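PDB 1KKO: 3-methylaspartate ammonia-lyase from Citrobacter amalonaticus, which catalyses the reversible, magnesium-dependent anti elimination of ammonia from L-threo-3-methylaspartate to give mesaconate. Local coordinates for the interface of chains A and B. Residues are numbered along the deposited sequence; one frame, centred on the assembly and turned at random. Chains: chain A/B, 3-methylaspartate ammonia-lyase.

The interface of chains A and B. Residues chain A 9, 11-12, 52, 54, 68, 365-366; chain B 400, 404.
Across the two-fold interface of this enolase-superfamily homodimer, helix 392-409 of chain B lays B:Arg404 and B:Asn400, one helical turn apart, against strands 3-13, 47-59 and 64-69 and the start of helix 365-378 of chain A. B:Arg404, which buries the most surface, bends at chi3 (-66°) so that its guanidinium turns back over its own helix: the carbonyl O of B:Asn400 lies over one face, and CD1 of A:Ile366, arriving tip to tip, covers the centre of the other at 3.5 Å from CZ. Sandwiched in this way, the group directs NH1 and NH2 to partners around its rim. NH1 bonds nearly in plane to the hydroxyl OG of A:Ser54 (2.9 Å), which in turn donates to the syn lone pair of A:Asp68 OD1 at 2.7 Å. NH2 forms a salt bridge with A:Glu365 OE2 (2.9 Å), also on a syn lone pair, with the carboxylate and guanidinium planes 39° apart.

The carboxamide of B:Asn400 caps both the N-H and the C=O of A:Tyr12, loosely in the manner of a neighbouring strand. Its OD1 takes the A:Tyr12 N-H on an in-plane lone pair (3.1 Å), whereas ND2 approaches A:Tyr12 O at 2.9 Å from above the carbonyl plane. The same ND2 meets a water at 3.0 Å that also contacts B:Arg404 NH1, A:Asp68 OD2 and A:Glu365 OE1; the two carboxylates probably help offset the positive charge of the arginine. A second water links A:Thr9 OG1 to B:Asn400 O.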
loop_
_atom_site.group_PDB
_atom_site.type_symbol
_atom_site.label_atom_id
_atom_site.label_comp_id
_atom_site.label_asym_id
_atom_site.label_seq_id
_atom_site.Cartn_x
_atom_site.Cartn_y
_atom_site.Cartn_z
ATOM N N THR A 9 -16.898 -9.234 -3.463
ATOM C CA THR A 9 -16.753 -8.864 -2.062
ATOM C C THR A 9 -16.412 -7.393 -1.916
ATOM O O THR A 9 -15.504 -6.859 -2.570
ATOM C CB THR A 9 -15.701 -9.737 -1.365
ATOM O OG1 THR A 9 -14.451 -9.617 -2.002
ATOM C CG2 THR A 9 -15.978 -11.174 -1.565
ATOM N N GLY A 11 -14.937 -4.013 -0.321
ATOM C CA GLY A 11 -13.704 -3.680 0.365
ATOM C C GLY A 11 -13.446 -2.197 0.340
ATOM O O GLY A 11 -14.255 -1.389 -0.126
ATOM N N TYR A 12 -12.317 -1.844 0.919
ATOM C CA TYR A 12 -11.856 -0.471 0.906
ATOM C C TYR A 12 -10.739 -0.318 -0.107
ATOM O O TYR A 12 -9.847 -1.157 -0.188
ATOM C CB TYR A 12 -11.348 -0.057 2.297
ATOM C CG TYR A 12 -12.455 0.130 3.317
ATOM C CD1 TYR A 12 -13.337 1.179 3.213
ATOM C CD2 TYR A 12 -12.613 -0.751 4.365
ATOM C CE1 TYR A 12 -14.339 1.352 4.129
ATOM C CE2 TYR A 12 -13.617 -0.584 5.294
ATOM C CZ TYR A 12 -14.473 0.468 5.163
ATOM O OH TYR A 12 -15.478 0.645 6.080
ATOM N N CYS A 52 -14.127 -0.434 -2.935
ATOM C CA CYS A 52 -13.947 -1.250 -4.116
ATOM C C CYS A 52 -14.815 -2.491 -3.992
ATOM O O CYS A 52 -15.401 -2.765 -2.953
ATOM C CB CYS A 52 -12.477 -1.642 -4.282
ATOM S SG CYS A 52 -11.826 -2.604 -2.892
ATOM N N SER A 54 -14.078 -6.500 -4.931
ATOM C CA SER A 54 -13.187 -7.506 -5.462
ATOM C C SER A 54 -13.988 -8.548 -6.220
ATOM O O SER A 54 -15.030 -8.996 -5.763
ATOM C CB SER A 54 -12.411 -8.212 -4.353
ATOM O OG SER A 54 -11.452 -7.375 -3.729
ATOM N N ASP A 68 -10.160 -5.912 -9.203
ATOM C CA ASP A 68 -10.883 -4.997 -8.330
ATOM C C ASP A 68 -11.584 -3.889 -9.087
ATOM O O ASP A 68 -10.970 -3.155 -9.863
ATOM C CB ASP A 68 -9.932 -4.339 -7.330
ATOM C CG ASP A 68 -9.622 -5.200 -6.135
ATOM O OD1 ASP A 68 -10.399 -6.114 -5.829
ATOM O OD2 ASP A 68 -8.615 -4.997 -5.445
ATOM N N GLU A 365 -4.382 -2.592 -4.590
ATOM C CA GLU A 365 -3.163 -3.332 -4.844
ATOM C C GLU A 365 -3.334 -4.251 -6.046
ATOM O O GLU A 365 -2.410 -4.423 -6.834
ATOM C CB GLU A 365 -2.692 -4.075 -3.586
ATOM C CG GLU A 365 -3.180 -5.503 -3.354
ATOM C CD GLU A 365 -4.640 -5.665 -2.964
ATOM O OE1 GLU A 365 -5.455 -4.739 -3.149
ATOM O OE2 GLU A 365 -4.972 -6.771 -2.487
ATOM N N ILE A 366 -4.518 -4.832 -6.198
ATOM C CA ILE A 366 -4.776 -5.730 -7.317
ATOM C C ILE A 366 -4.891 -4.958 -8.618
ATOM O O ILE A 366 -4.352 -5.379 -9.633
ATOM C CB ILE A 366 -6.050 -6.561 -7.077
ATOM C CG1 ILE A 366 -5.807 -7.554 -5.944
ATOM C CG2 ILE A 366 -6.487 -7.259 -8.361
ATOM C CD1 ILE A 366 -6.989 -8.382 -5.564
ATOM N N ASN B 400 -9.097 -6.442 2.616
ATOM C CA ASN B 400 -9.695 -7.030 1.417
ATOM C C ASN B 400 -9.234 -8.468 1.188
ATOM O O ASN B 400 -10.029 -9.302 0.758
ATOM C CB ASN B 400 -9.456 -6.194 0.171
ATOM C CG ASN B 400 -10.046 -4.811 0.271
ATOM O OD1 ASN B 400 -10.723 -4.449 1.238
ATOM N ND2 ASN B 400 -9.808 -4.032 -0.755
ATOM N N ARG B 404 -11.909 -11.424 0.973
ATOM C CA ARG B 404 -11.879 -12.300 -0.202
ATOM C C ARG B 404 -11.726 -13.742 0.227
ATOM O O ARG B 404 -12.361 -14.633 -0.318
ATOM C CB ARG B 404 -10.704 -11.953 -1.121
ATOM C CG ARG B 404 -10.931 -10.790 -2.055
ATOM C CD ARG B 404 -9.844 -10.684 -3.108
ATOM N NE ARG B 404 -8.532 -10.358 -2.561
ATOM C CZ ARG B 404 -8.084 -9.132 -2.346
ATOM N NH1 ARG B 404 -8.865 -8.085 -2.573
ATOM N NH2 ARG B 404 -6.858 -8.953 -1.882
HETATM O O HOH W 1 -8.083 -5.358 -2.847
HETATM O O HOH W 2 -12.724 -8.349 -0.373
#